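Local coordinates for protein 2-aminomuconate 6-semialdehyde dehydrogenase (PDB 4U3W) that probably catalyses the oxidation of 2-aminomuconate 6-semialdehyde to 2-aminomuconate, with a nicotinamide cofactor as in other aldehyde dehydrogenases, at residues D52-A56 with I225-G229; L88-D93 with F129-D134; L163-I169 with D242-F248; L358-A364 with V390-W395. One frame throughout, in Å; residues are numbered along the deposited sequence. Where two conformers were deposited one is given.

Contact 1 (D52-A56 with I225-G229)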
loop_
_atom_site.group_PDB
_atom_site.type_symbol
_atom_site.label_atom_id
_atom_site.label_comp_id
_atom_site.label_asym_id
_atom_site.label_seq_id
_atom_site.Cartn_x
_atom_site.Cartn_y
_atom_site.Cartn_z
ATOM N N ASP A 52 -41.629 18.472 19.998
ATOM C CA ASP A 52 -41.970 17.074 20.285
ATOM C C ASP A 52 -41.284 16.166 19.250
ATOM O O ASP A 52 -41.211 16.511 18.087
ATOM C CB ASP A 52 -43.477 16.835 20.236
ATOM C CG ASP A 52 -44.232 17.672 21.250
ATOM O OD1 ASP A 52 -44.093 17.391 22.462
ATOM O OD2 ASP A 52 -44.925 18.618 20.823
ATOM N N VAL A 53 -40.845 14.997 19.701
ATOM C CA VAL A 53 -40.051 14.069 18.897
ATOM C C VAL A 53 -40.835 12.772 18.827
ATOM O O VAL A 53 -41.291 12.257 19.868
ATOM C CB VAL A 53 -38.674 13.797 19.543
ATOM C CG1 VAL A 53 -37.762 13.060 18.575
ATOM C CG2 VAL A 53 -37.975 15.131 19.994
ATOM N N CYS A 54 -41.016 12.233 17.631
ATOM C CA CYS A 54 -41.714 10.951 17.521
ATOM C C CYS A 54 -40.855 9.805 18.072
ATOM O O CYS A 54 -39.634 9.770 17.894
ATOM C CB CYS A 54 -42.076 10.680 16.045
ATOM S SG CYS A 54 -43.273 11.874 15.445
ATOM N N GLU A 55 -41.486 8.802 18.648
ATOM C CA GLU A 55 -40.747 7.656 19.198
ATOM C C GLU A 55 -40.960 6.378 18.385
ATOM O O GLU A 55 -42.115 5.854 18.335
ATOM C CB GLU A 55 -41.212 7.415 20.634
ATOM C CG GLU A 55 -40.631 6.175 21.303
ATOM C CD GLU A 55 -39.193 6.425 21.836
ATOM O OE1 GLU A 55 -38.899 7.514 22.385
ATOM O OE2 GLU A 55 -38.358 5.536 21.640
ATOM N N ALA A 56 -39.918 5.816 17.781
ATOM C CA ALA A 56 -40.155 4.613 16.924
ATOM C C ALA A 56 -40.293 3.297 17.735
ATOM O O ALA A 56 -39.410 2.955 18.538
ATOM C CB ALA A 56 -39.024 4.458 15.902
ATOM N N ILE A 225 -34.564 7.192 12.294
ATOM C CA ILE A 225 -35.576 6.822 13.292
ATOM C C ILE A 225 -35.249 7.496 14.610
ATOM O O ILE A 225 -34.093 7.421 15.071
ATOM C CB ILE A 225 -35.651 5.303 13.538
ATOM C CG1 ILE A 225 -34.228 4.723 13.584
ATOM C CG2 ILE A 225 -36.445 4.605 12.419
ATOM C CD1 ILE A 225 -34.183 3.278 14.127
ATOM N N HIS A 226 -36.233 8.143 15.205
ATOM C CA HIS A 226 -36.018 8.774 16.488
ATOM C C HIS A 226 -36.469 7.899 17.629
ATOM O O HIS A 226 -37.390 7.033 17.479
ATOM C CB HIS A 226 -36.754 10.099 16.603
ATOM C CG HIS A 226 -36.160 11.194 15.761
ATOM N ND1 HIS A 226 -34.886 11.723 15.982
ATOM C CD2 HIS A 226 -36.652 11.857 14.683
ATOM C CE1 HIS A 226 -34.665 12.693 15.125
ATOM N NE2 HIS A 226 -35.714 12.797 14.316
ATOM N N GLY A 227 -35.844 8.132 18.776
ATOM C CA GLY A 227 -36.294 7.446 19.971
ATOM C C GLY A 227 -35.228 7.253 20.997
ATOM O O GLY A 227 -34.115 7.754 20.838
ATOM N N HIS A 228 -35.574 6.502 22.032
ATOM C CA HIS A 228 -34.663 6.237 23.116
ATOM C C HIS A 228 -33.782 5.027 22.836
ATOM O O HIS A 228 -33.753 4.529 21.718
ATOM C CB HIS A 228 -35.469 6.102 24.438
ATOM C CG HIS A 228 -35.947 7.428 24.927
ATOM N ND1 HIS A 228 -36.893 8.165 24.239
ATOM C CD2 HIS A 228 -35.568 8.192 25.990
ATOM C CE1 HIS A 228 -37.115 9.304 24.882
ATOM N NE2 HIS A 228 -36.306 9.359 25.930
ATOM N N GLY A 229 -33.017 4.596 23.832
ATOM C CA GLY A 229 -31.990 3.571 23.619
ATOM C C GLY A 229 -32.464 2.250 24.210
ATOM O O GLY A 229 -33.118 1.466 23.556
#
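Val53 lays its CG1 over one face of the His226 ring, a CH-pi contact with 4.2 Å from CG1 to the ring centroid; the same carbon lies 3.7 Å from His226 CB. The two backbones run nearly at right angles, so the join is a crossing and not a strand pair, and Ala56 N donates a single main-chain hydrogen bond to His226 O (2.8 Å). Glu55 supplies the rest of the polar binding. Its carboxylate reaches the following loop and accepts two bonds from one residue: His228 ND1 to Glu55 OE1 at 2.8 Å, and His228 N to Glu55 OE2 at 3.0 Å. Gly227 lets it do so, since an ideal CB there would fall 2.6 Å from Glu55 OE2, and its phi/psi of 153/-173° suits glycine alone. His226 NE2 turns elsewhere, to Thr206. In relatives, the loop after the strand equivalent to 222-224 borders the adenine side of the cofactor cleft, so 225-229 probably does too. The contact thus joins the chain running on from strand 49-54, which lies between strands 23-28 and 38-42, to that loop, while helix 58-76 packs on Ala56 and Ile225 through Val61.

Contact 2 (L88-D93 with F129-D134)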
loop_
_atom_site.group_PDB
_atom_site.type_symbol
_atom_site.label_atom_id
_atom_site.label_comp_id
_atom_site.label_asym_id
_atom_site.label_seq_id
_atom_site.Cartn_x
_atom_site.Cartn_y
_atom_site.Cartn_z
ATOM N N LEU A 88 -22.345 12.118 -2.369
ATOM C CA LEU A 88 -21.818 12.659 -1.110
ATOM C C LEU A 88 -21.455 14.163 -1.208
ATOM O O LEU A 88 -21.746 14.963 -0.270
ATOM C CB LEU A 88 -20.618 11.807 -0.667
ATOM C CG LEU A 88 -21.015 10.693 0.336
ATOM C CD1 LEU A 88 -21.900 9.623 -0.258
ATOM C CD2 LEU A 88 -19.790 10.059 1.005
ATOM N N HIS A 89 -20.915 14.580 -2.366
ATOM C CA HIS A 89 -20.680 15.991 -2.555
ATOM C C HIS A 89 -21.987 16.776 -2.682
ATOM O O HIS A 89 -22.061 17.905 -2.224
ATOM C CB HIS A 89 -19.795 16.238 -3.785
ATOM C CG HIS A 89 -18.332 16.084 -3.507
ATOM N ND1 HIS A 89 -17.619 16.988 -2.742
ATOM C CD2 HIS A 89 -17.448 15.125 -3.886
ATOM C CE1 HIS A 89 -16.361 16.586 -2.657
ATOM N NE2 HIS A 89 -16.231 15.463 -3.347
ATOM N N LYS A 90 -23.010 16.198 -3.303
ATOM C CA LYS A 90 -24.317 16.883 -3.353
ATOM C C LYS A 90 -24.876 17.093 -1.955
ATOM O O LYS A 90 -25.491 18.123 -1.658
ATOM C CB LYS A 90 -25.338 16.069 -4.155
ATOM C CG LYS A 90 -25.289 16.302 -5.679
ATOM C CD LYS A 90 -26.376 15.464 -6.385
ATOM C CE LYS A 90 -25.848 14.790 -7.656
ATOM N NZ LYS A 90 -25.781 15.635 -8.895
ATOM N N ILE A 91 -24.700 16.078 -1.109
ATOM C CA ILE A 91 -25.195 16.167 0.279
ATOM C C ILE A 91 -24.417 17.254 1.005
ATOM O O ILE A 91 -24.986 18.118 1.652
ATOM C CB ILE A 91 -25.060 14.801 1.004
ATOM C CG1 ILE A 91 -26.032 13.780 0.378
ATOM C CG2 ILE A 91 -25.364 14.945 2.508
ATOM C CD1 ILE A 91 -25.674 12.296 0.655
ATOM N N ALA A 92 -23.095 17.234 0.839
ATOM C CA ALA A 92 -22.265 18.273 1.442
ATOM C C ALA A 92 -22.706 19.666 1.013
ATOM O O ALA A 92 -22.863 20.564 1.849
ATOM C CB ALA A 92 -20.793 18.023 1.079
ATOM N N ASP A 93 -22.964 19.844 -0.285
ATOM C CA ASP A 93 -23.452 21.133 -0.792
ATOM C C ASP A 93 -24.781 21.539 -0.160
ATOM O O ASP A 93 -25.023 22.723 0.114
ATOM C CB ASP A 93 -23.614 21.076 -2.330
ATOM C CG ASP A 93 -22.278 21.010 -3.067
ATOM O OD1 ASP A 93 -21.229 21.227 -2.436
ATOM O OD2 ASP A 93 -22.271 20.695 -4.274
ATOM N N PHE A 129 -18.332 14.356 4.684
ATOM C CA PHE A 129 -18.891 13.907 3.395
ATOM C C PHE A 129 -17.857 14.095 2.252
ATOM O O PHE A 129 -17.664 13.165 1.454
ATOM C CB PHE A 129 -20.202 14.630 3.083
ATOM C CG PHE A 129 -21.382 14.054 3.848
ATOM C CD1 PHE A 129 -21.986 12.876 3.439
ATOM C CD2 PHE A 129 -21.840 14.674 5.000
ATOM C CE1 PHE A 129 -23.050 12.333 4.179
ATOM C CE2 PHE A 129 -22.933 14.123 5.718
ATOM C CZ PHE A 129 -23.505 12.962 5.293
ATOM N N ARG A 130 -17.162 15.246 2.218
ATOM C CA ARG A 130 -16.215 15.512 1.108
ATOM C C ARG A 130 -15.012 14.587 1.187
ATOM O O ARG A 130 -14.492 14.116 0.163
ATOM C CB ARG A 130 -15.751 16.982 1.112
ATOM C CG ARG A 130 -16.942 17.933 1.061
ATOM C CD ARG A 130 -16.656 19.131 0.192
ATOM N NE ARG A 130 -17.611 20.200 0.384
ATOM C CZ ARG A 130 -18.668 20.393 -0.399
ATOM N NH1 ARG A 130 -18.911 19.560 -1.432
ATOM N NH2 ARG A 130 -19.466 21.432 -0.169
ATOM N N THR A 131 -14.578 14.314 2.410
ATOM C CA THR A 131 -13.437 13.451 2.602
ATOM C C THR A 131 -13.657 12.040 2.123
ATOM O O THR A 131 -12.838 11.467 1.402
ATOM C CB THR A 131 -13.037 13.414 4.082
ATOM O OG1 THR A 131 -12.432 14.656 4.388
ATOM C CG2 THR A 131 -12.012 12.300 4.346
ATOM N N PHE A 132 -14.753 11.429 2.545
ATOM C CA PHE A 132 -14.993 10.081 2.110
ATOM C C PHE A 132 -15.407 10.016 0.659
ATOM O O PHE A 132 -15.195 8.994 0.026
ATOM C CB PHE A 132 -16.041 9.381 3.014
ATOM C CG PHE A 132 -15.477 9.024 4.370
ATOM C CD1 PHE A 132 -14.546 8.004 4.488
ATOM C CD2 PHE A 132 -15.771 9.788 5.483
ATOM C CE1 PHE A 132 -13.964 7.711 5.735
ATOM C CE2 PHE A 132 -15.200 9.504 6.720
ATOM C CZ PHE A 132 -14.307 8.454 6.839
ATOM N N ALA A 133 -15.985 11.072 0.118
ATOM C CA ALA A 133 -16.211 11.096 -1.336
ATOM C C ALA A 133 -14.869 10.989 -2.059
ATOM O O ALA A 133 -14.714 10.183 -2.953
ATOM C CB ALA A 133 -16.961 12.339 -1.755
ATOM N N ASP A 134 -13.876 11.775 -1.673
ATOM C CA ASP A 134 -12.574 11.667 -2.340
ATOM C C ASP A 134 -11.846 10.326 -2.085
ATOM O O ASP A 134 -11.226 9.765 -2.991
ATOM C CB ASP A 134 -11.718 12.852 -1.929
ATOM C CG ASP A 134 -12.369 14.180 -2.337
ATOM O OD1 ASP A 134 -13.256 14.179 -3.237
ATOM O OD2 ASP A 134 -12.051 15.203 -1.719
#
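Phe129 and Leu88 form the apolar centre of an antiparallel helix pair, in which helices 81-96 and 114-138 run at 166° with their local axes 8.6 Å apart. Ile91 CG2 sits over the face of the Phe129 ring, 3.9 Å from its centroid, and Leu88 CG meets the ring edge at Phe129 CD1 (3.9 Å). Small residues permit the close approach: Ala92 CB lies 4.0 Å from Phe129 CB, and Ala133 CB 3.9 Å from Leu88 CB. Helix 175-188 adds Ala184 and Thr180 to the packing on Phe129. Farther out, His89 bridges two residues of the other helix, accepting from Arg130 NH1 at ND1 (3.2 Å) and donating from NE2 to Asp134 OD1 (3.2 Å). Asp134 also forms a salt bridge with Arg137 of the second subunit, which ties this edge to the assembly. Outermost, Arg130, also paired with Glu96, forms a salt bridge with Asp93, whose OD1 receives both Arg130 NH1 (3.0 Å) and Arg130 NH2 (2.9 Å).

Contact 3 (L163-I169 with D242-F248)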
loop_
_atom_site.group_PDB
_atom_site.type_symbol
_atom_site.label_atom_id
_atom_site.label_comp_id
_atom_site.label_asym_id
_atom_site.label_seq_id
_atom_site.Cartn_x
_atom_site.Cartn_y
_atom_site.Cartn_z
ATOM N N LEU A 163 -21.502 -4.089 2.895
ATOM C CA LEU A 163 -22.116 -5.023 3.887
ATOM C C LEU A 163 -23.622 -5.190 3.670
ATOM O O LEU A 163 -24.167 -6.303 3.748
ATOM C CB LEU A 163 -21.892 -4.545 5.318
ATOM C CG LEU A 163 -20.507 -4.570 5.960
ATOM C CD1 LEU A 163 -20.541 -4.017 7.392
ATOM C CD2 LEU A 163 -20.058 -6.012 5.994
ATOM N N GLY A 164 -24.310 -4.084 3.396
ATOM C CA GLY A 164 -25.740 -4.137 3.156
ATOM C C GLY A 164 -26.449 -2.968 3.824
ATOM O O GLY A 164 -26.571 -1.863 3.221
ATOM N N VAL A 165 -26.932 -3.225 5.044
ATOM C CA VAL A 165 -27.658 -2.237 5.812
ATOM C C VAL A 165 -26.867 -1.960 7.099
ATOM O O VAL A 165 -26.638 -2.854 7.919
ATOM C CB VAL A 165 -29.073 -2.704 6.182
ATOM C CG1 VAL A 165 -29.767 -1.617 7.000
ATOM C CG2 VAL A 165 -29.891 -3.047 4.895
ATOM N N ILE A 166 -26.455 -0.720 7.283
ATOM C CA ILE A 166 -25.687 -0.377 8.479
ATOM C C ILE A 166 -26.607 0.281 9.491
ATOM O O ILE A 166 -27.257 1.241 9.138
ATOM C CB ILE A 166 -24.572 0.620 8.183
ATOM C CG1 ILE A 166 -23.724 0.132 7.009
ATOM C CG2 ILE A 166 -23.734 0.863 9.499
ATOM C CD1 ILE A 166 -22.846 -1.009 7.370
ATOM N N GLY A 167 -26.627 -0.206 10.732
ATOM C CA GLY A 167 -27.372 0.440 11.788
ATOM C C GLY A 167 -26.422 1.377 12.548
ATOM O O GLY A 167 -25.345 0.949 12.954
ATOM N N ILE A 168 -26.824 2.639 12.715
ATOM C CA ILE A 168 -25.937 3.691 13.267
ATOM C C ILE A 168 -26.605 4.292 14.497
ATOM O O ILE A 168 -27.708 4.846 14.407
ATOM C CB ILE A 168 -25.648 4.801 12.236
ATOM C CG1 ILE A 168 -24.790 4.245 11.048
ATOM C CG2 ILE A 168 -24.907 6.009 12.929
ATOM C CD1 ILE A 168 -24.573 5.252 9.929
ATOM N N ILE A 169 -25.975 4.137 15.653
ATOM C CA ILE A 169 -26.522 4.700 16.864
ATOM C C ILE A 169 -25.544 5.778 17.374
ATOM O O ILE A 169 -24.405 5.458 17.699
ATOM C CB ILE A 169 -26.727 3.649 17.898
ATOM C CG1 ILE A 169 -27.881 2.711 17.427
ATOM C CG2 ILE A 169 -27.176 4.251 19.212
ATOM C CD1 ILE A 169 -27.840 1.391 18.043
ATOM N N ASP A 242 -32.083 -8.436 10.253
ATOM C CA ASP A 242 -31.740 -8.134 8.873
ATOM C C ASP A 242 -30.754 -6.955 8.712
ATOM O O ASP A 242 -30.493 -6.498 7.571
ATOM C CB ASP A 242 -33.018 -7.851 8.098
ATOM C CG ASP A 242 -33.945 -9.070 8.059
ATOM O OD1 ASP A 242 -33.438 -10.207 8.015
ATOM O OD2 ASP A 242 -35.164 -8.870 8.159
ATOM N N ILE A 243 -30.233 -6.414 9.816
ATOM C CA ILE A 243 -29.159 -5.422 9.669
ATOM C C ILE A 243 -27.882 -6.184 9.435
ATOM O O ILE A 243 -27.766 -7.350 9.804
ATOM C CB ILE A 243 -28.937 -4.519 10.909
ATOM C CG1 ILE A 243 -28.732 -5.420 12.115
ATOM C CG2 ILE A 243 -30.086 -3.570 11.094
ATOM C CD1 ILE A 243 -28.007 -4.795 13.231
ATOM N N SER A 244 -26.907 -5.533 8.827
ATOM C CA SER A 244 -25.637 -6.203 8.531
ATOM C C SER A 244 -24.538 -5.854 9.558
ATOM O O SER A 244 -23.575 -6.589 9.744
ATOM C CB SER A 244 -25.150 -5.785 7.136
ATOM O OG SER A 244 -26.191 -5.940 6.195
ATOM N N ALA A 245 -24.677 -4.707 10.194
ATOM C CA ALA A 245 -23.621 -4.208 11.082
ATOM C C ALA A 245 -24.213 -3.165 11.994
ATOM O O ALA A 245 -25.224 -2.560 11.624
ATOM C CB ALA A 245 -22.481 -3.570 10.280
ATOM N N ILE A 246 -23.561 -2.928 13.143
ATOM C CA ILE A 246 -23.915 -1.824 14.025
ATOM C C ILE A 246 -22.628 -0.999 14.236
ATOM O O ILE A 246 -21.596 -1.574 14.570
ATOM C CB ILE A 246 -24.406 -2.274 15.402
ATOM C CG1 ILE A 246 -25.758 -2.972 15.293
ATOM C CG2 ILE A 246 -24.588 -1.061 16.356
ATOM C CD1 ILE A 246 -26.890 -1.974 14.910
ATOM N N THR A 247 -22.700 0.310 14.026
ATOM C CA THR A 247 -21.581 1.198 14.408
ATOM C C THR A 247 -22.161 2.027 15.517
ATOM O O THR A 247 -23.365 2.391 15.536
ATOM C CB THR A 247 -21.034 2.015 13.213
ATOM O OG1 THR A 247 -19.855 2.751 13.628
ATOM C CG2 THR A 247 -22.090 3.000 12.732
ATOM N N PHE A 248 -21.359 2.214 16.544
ATOM C CA PHE A 248 -21.888 2.803 17.749
ATOM C C PHE A 248 -20.786 3.657 18.389
ATOM O O PHE A 248 -19.651 3.233 18.439
ATOM C CB PHE A 248 -22.383 1.728 18.721
ATOM C CG PHE A 248 -22.715 2.273 20.097
ATOM C CD1 PHE A 248 -23.878 3.000 20.323
ATOM C CD2 PHE A 248 -21.824 2.080 21.179
ATOM C CE1 PHE A 248 -24.157 3.531 21.607
ATOM C CE2 PHE A 248 -22.107 2.582 22.461
ATOM C CZ PHE A 248 -23.261 3.313 22.678
#
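Five hydrogen bonds of settled direction tie 163-169 to 242-248, three of them in the regular alternation of a parallel ladder: Gly167 N to Ala245 O (2.9 Å), Thr247 N to Gly167 O (2.9 Å) and Ile169 N to Thr247 O (3.1 Å). Before the ladder, Ser244 N donates to Val165 O (2.8 Å), and Val165 N to Ser244 OG (3.0 Å), so a serine side chain extends the pairing beyond the strand's start. Gly167 is tightly fitted, for an ideal CB would lie 2.8 Å from Ile246 CD1. On one face Ile166, Ile168, Ala245 and Thr247 line up, with Ile168 CG1 3.4 Å from Thr247 CG2; on the other, Ile169 CG2 touches Phe248 CD1 (3.7 Å). Adjacent parallel strands of this kind form the core sheet of the Rossmann-like cofactor domain of the family. Strand 153-169 bonds along its other edge to strand 192-196, while helix 252-261 packs on Ile246 and Phe248, and helix 233-238 on Ile169 and Ile246.

Contact 4 (L358-A364 with V390-W395)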
loop_
_atom_site.group_PDB
_atom_site.type_symbol
_atom_site.label_atom_id
_atom_site.label_comp_id
_atom_site.label_asym_id
_atom_site.label_seq_id
_atom_site.Cartn_x
_atom_site.Cartn_y
_atom_site.Cartn_z
ATOM N N LEU A 358 -22.601 16.251 39.203
ATOM C CA LEU A 358 -22.540 16.863 40.529
ATOM C C LEU A 358 -22.393 15.805 41.638
ATOM O O LEU A 358 -21.823 16.065 42.687
ATOM C CB LEU A 358 -23.772 17.752 40.773
ATOM C CG LEU A 358 -23.758 19.034 39.931
ATOM C CD1 LEU A 358 -25.019 19.815 40.145
ATOM C CD2 LEU A 358 -22.569 19.942 40.230
ATOM N N SER A 359 -22.874 14.601 41.372
ATOM C CA SER A 359 -22.660 13.480 42.275
ATOM C C SER A 359 -21.203 13.012 42.291
ATOM O O SER A 359 -20.670 12.591 43.330
ATOM C CB SER A 359 -23.567 12.313 41.880
ATOM O OG SER A 359 -23.283 11.208 42.698
ATOM N N TYR A 360 -20.534 13.057 41.141
ATOM C CA TYR A 360 -19.093 12.843 41.179
ATOM C C TYR A 360 -18.391 13.975 41.901
ATOM O O TYR A 360 -17.376 13.740 42.570
ATOM C CB TYR A 360 -18.496 12.704 39.773
ATOM C CG TYR A 360 -18.562 11.281 39.295
ATOM C CD1 TYR A 360 -17.722 10.317 39.836
ATOM C CD2 TYR A 360 -19.459 10.893 38.309
ATOM C CE1 TYR A 360 -17.780 9.008 39.428
ATOM C CE2 TYR A 360 -19.516 9.579 37.889
ATOM C CZ TYR A 360 -18.673 8.645 38.451
ATOM O OH TYR A 360 -18.705 7.330 38.035
ATOM N N PHE A 361 -18.898 15.201 41.767
ATOM C CA PHE A 361 -18.219 16.326 42.426
ATOM C C PHE A 361 -18.251 16.119 43.927
ATOM O O PHE A 361 -17.238 16.337 44.606
ATOM C CB PHE A 361 -18.857 17.669 42.074
ATOM C CG PHE A 361 -18.459 18.187 40.703
ATOM C CD1 PHE A 361 -17.765 17.386 39.818
ATOM C CD2 PHE A 361 -18.788 19.471 40.312
ATOM C CE1 PHE A 361 -17.425 17.861 38.579
ATOM C CE2 PHE A 361 -18.437 19.944 39.099
ATOM C CZ PHE A 361 -17.761 19.140 38.224
ATOM N N ARG A 362 -19.402 15.655 44.439
ATOM C CA ARG A 362 -19.509 15.327 45.851
ATOM C C ARG A 362 -18.618 14.135 46.211
ATOM O O ARG A 362 -17.973 14.130 47.264
ATOM C CB ARG A 362 -20.985 15.041 46.257
ATOM C CG ARG A 362 -21.892 16.268 46.174
ATOM C CD ARG A 362 -23.289 16.057 46.813
ATOM N NE ARG A 362 -24.090 15.010 46.180
ATOM C CZ ARG A 362 -24.794 15.174 45.059
ATOM N NH1 ARG A 362 -24.779 16.341 44.415
ATOM N NH2 ARG A 362 -25.509 14.161 44.571
ATOM N N LEU A 363 -18.570 13.113 45.354
ATOM C CA LEU A 363 -17.692 11.965 45.639
ATOM C C LEU A 363 -16.199 12.347 45.729
ATOM O O LEU A 363 -15.494 11.846 46.614
ATOM C CB LEU A 363 -17.877 10.873 44.582
ATOM C CG LEU A 363 -16.971 9.662 44.761
ATOM C CD1 LEU A 363 -17.210 8.963 46.089
ATOM C CD2 LEU A 363 -17.062 8.696 43.596
ATOM N N ALA A 364 -15.715 13.215 44.822
ATOM C CA ALA A 364 -14.314 13.677 44.871
ATOM C C ALA A 364 -14.002 14.288 46.222
ATOM O O ALA A 364 -12.963 13.982 46.831
ATOM C CB ALA A 364 -14.002 14.699 43.752
ATOM N N VAL A 390 -22.780 23.748 34.801
ATOM C CA VAL A 390 -21.861 23.545 35.928
ATOM C C VAL A 390 -20.558 24.227 35.617
ATOM O O VAL A 390 -20.241 24.502 34.452
ATOM C CB VAL A 390 -21.555 22.067 36.252
ATOM C CG1 VAL A 390 -22.842 21.278 36.577
ATOM C CG2 VAL A 390 -20.820 21.423 35.092
ATOM N N MET A 391 -19.814 24.561 36.681
ATOM C CA MET A 391 -18.571 25.341 36.509
ATOM C C MET A 391 -17.383 24.438 36.158
ATOM O O MET A 391 -17.318 23.283 36.599
ATOM C CB MET A 391 -18.233 26.169 37.786
ATOM C CG MET A 391 -19.231 27.287 38.158
ATOM S SD MET A 391 -19.686 28.424 36.828
ATOM C CE MET A 391 -18.287 29.515 36.792
ATOM N N PRO A 392 -16.422 24.978 35.372
ATOM C CA PRO A 392 -15.146 24.282 35.156
ATOM C C PRO A 392 -14.496 23.918 36.487
ATOM O O PRO A 392 -14.409 24.770 37.348
ATOM C CB PRO A 392 -14.257 25.328 34.437
ATOM C CG PRO A 392 -15.144 26.451 34.035
ATOM C CD PRO A 392 -16.423 26.360 34.852
ATOM N N THR A 393 -14.021 22.688 36.641
ATOM C CA THR A 393 -13.555 22.225 37.949
ATOM C C THR A 393 -12.166 21.601 37.843
ATOM O O THR A 393 -11.882 20.909 36.886
ATOM C CB THR A 393 -14.579 21.219 38.545
ATOM O OG1 THR A 393 -15.836 21.888 38.668
ATOM C CG2 THR A 393 -14.154 20.679 39.893
ATOM N N ILE A 394 -11.290 21.924 38.796
ATOM C CA ILE A 394 -9.955 21.341 38.889
ATOM C C ILE A 394 -9.779 20.740 40.292
ATOM O O ILE A 394 -10.064 21.398 41.279
ATOM C CB ILE A 394 -8.855 22.424 38.643
ATOM C CG1 ILE A 394 -8.954 23.047 37.239
ATOM C CG2 ILE A 394 -7.442 21.888 38.907
ATOM C CD1 ILE A 394 -8.069 24.351 37.160
ATOM N N TRP A 395 -9.325 19.484 40.369
ATOM C CA TRP A 395 -8.993 18.826 41.645
ATOM C C TRP A 395 -7.492 18.521 41.758
ATOM O O TRP A 395 -6.812 18.350 40.737
ATOM C CB TRP A 395 -9.728 17.514 41.793
ATOM C CG TRP A 395 -11.224 17.629 41.850
ATOM C CD1 TRP A 395 -11.952 18.561 42.524
ATOM C CD2 TRP A 395 -12.167 16.781 41.174
ATOM N NE1 TRP A 395 -13.299 18.342 42.309
ATOM C CE2 TRP A 395 -13.452 17.253 41.490
ATOM C CE3 TRP A 395 -12.039 15.662 40.350
ATOM C CZ2 TRP A 395 -14.603 16.655 40.996
ATOM C CZ3 TRP A 395 -13.171 15.073 39.851
ATOM C CH2 TRP A 395 -14.444 15.561 40.194
HETATM O O HOH W 1 -15.832 18.662 43.726
#
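Segment 390-395 leads into strand 393-396 of the mixed sheet that probably belongs to the family's catalytic domain, and helix 351-366 lies against it, the local axes 11.0 Å apart and inclined by 26°. Val390 makes the first contact, its CG1 3.9 Å from Leu358 CD2. Met391 contributes mainly its carbonyl, which lies near the edge of the Phe361 ring and accepts a hydrogen bond from Thr393 OG1 (2.9 Å). Pro392 points away from the helix. Thr393 then turns back toward it: its CG2 lies over a face of the Phe361 ring, and its OG1, which also pairs with Gly375 N, comes within 3.3 Å of Phe361 CE2. Ile394 faces the other way, onto Val372 of strand 370-373. Last comes Trp395, whose six-membered ring takes Ala364 CB over its face, 3.5 Å from the centroid, and whose CZ2 lies 3.5 Å from Phe361 CD1. A water accepts from Trp395 NE1 and donates to Phe361 O, 2.9 Å from each. The direct contacts are thus largely apolar and aromatic, and the indole nitrogen, though buried, is satisfied through that one bridging water, which links strand to helix.

Overall arrangement
Contacts 1, 2 and 3 gather in the half of the chain that probably corresponds to the cofactor domain of the family, with centres 18 to 27 Å apart, whereas contact 4 lies in the seven-strand sheet region, its centre 32 to 41 Å from theirs. Along the chain, contact 2 is nested within the loop closed by contact 1, contacts 1 and 3 interleave, and contact 4 follows all three. Contacts 1 and 3 share a sheet neighbourhood: strand 153-169 pairs with 192-196, which pairs with 222-224, the strand leading into 225-229. Helix 175-188 packs on contact 2 and supplies Lys182 to Thr247 of contact 3. Contact 4, made in a different sheet, lies in the other half, consistent with the two-domain architecture of aldehyde dehydrogenases.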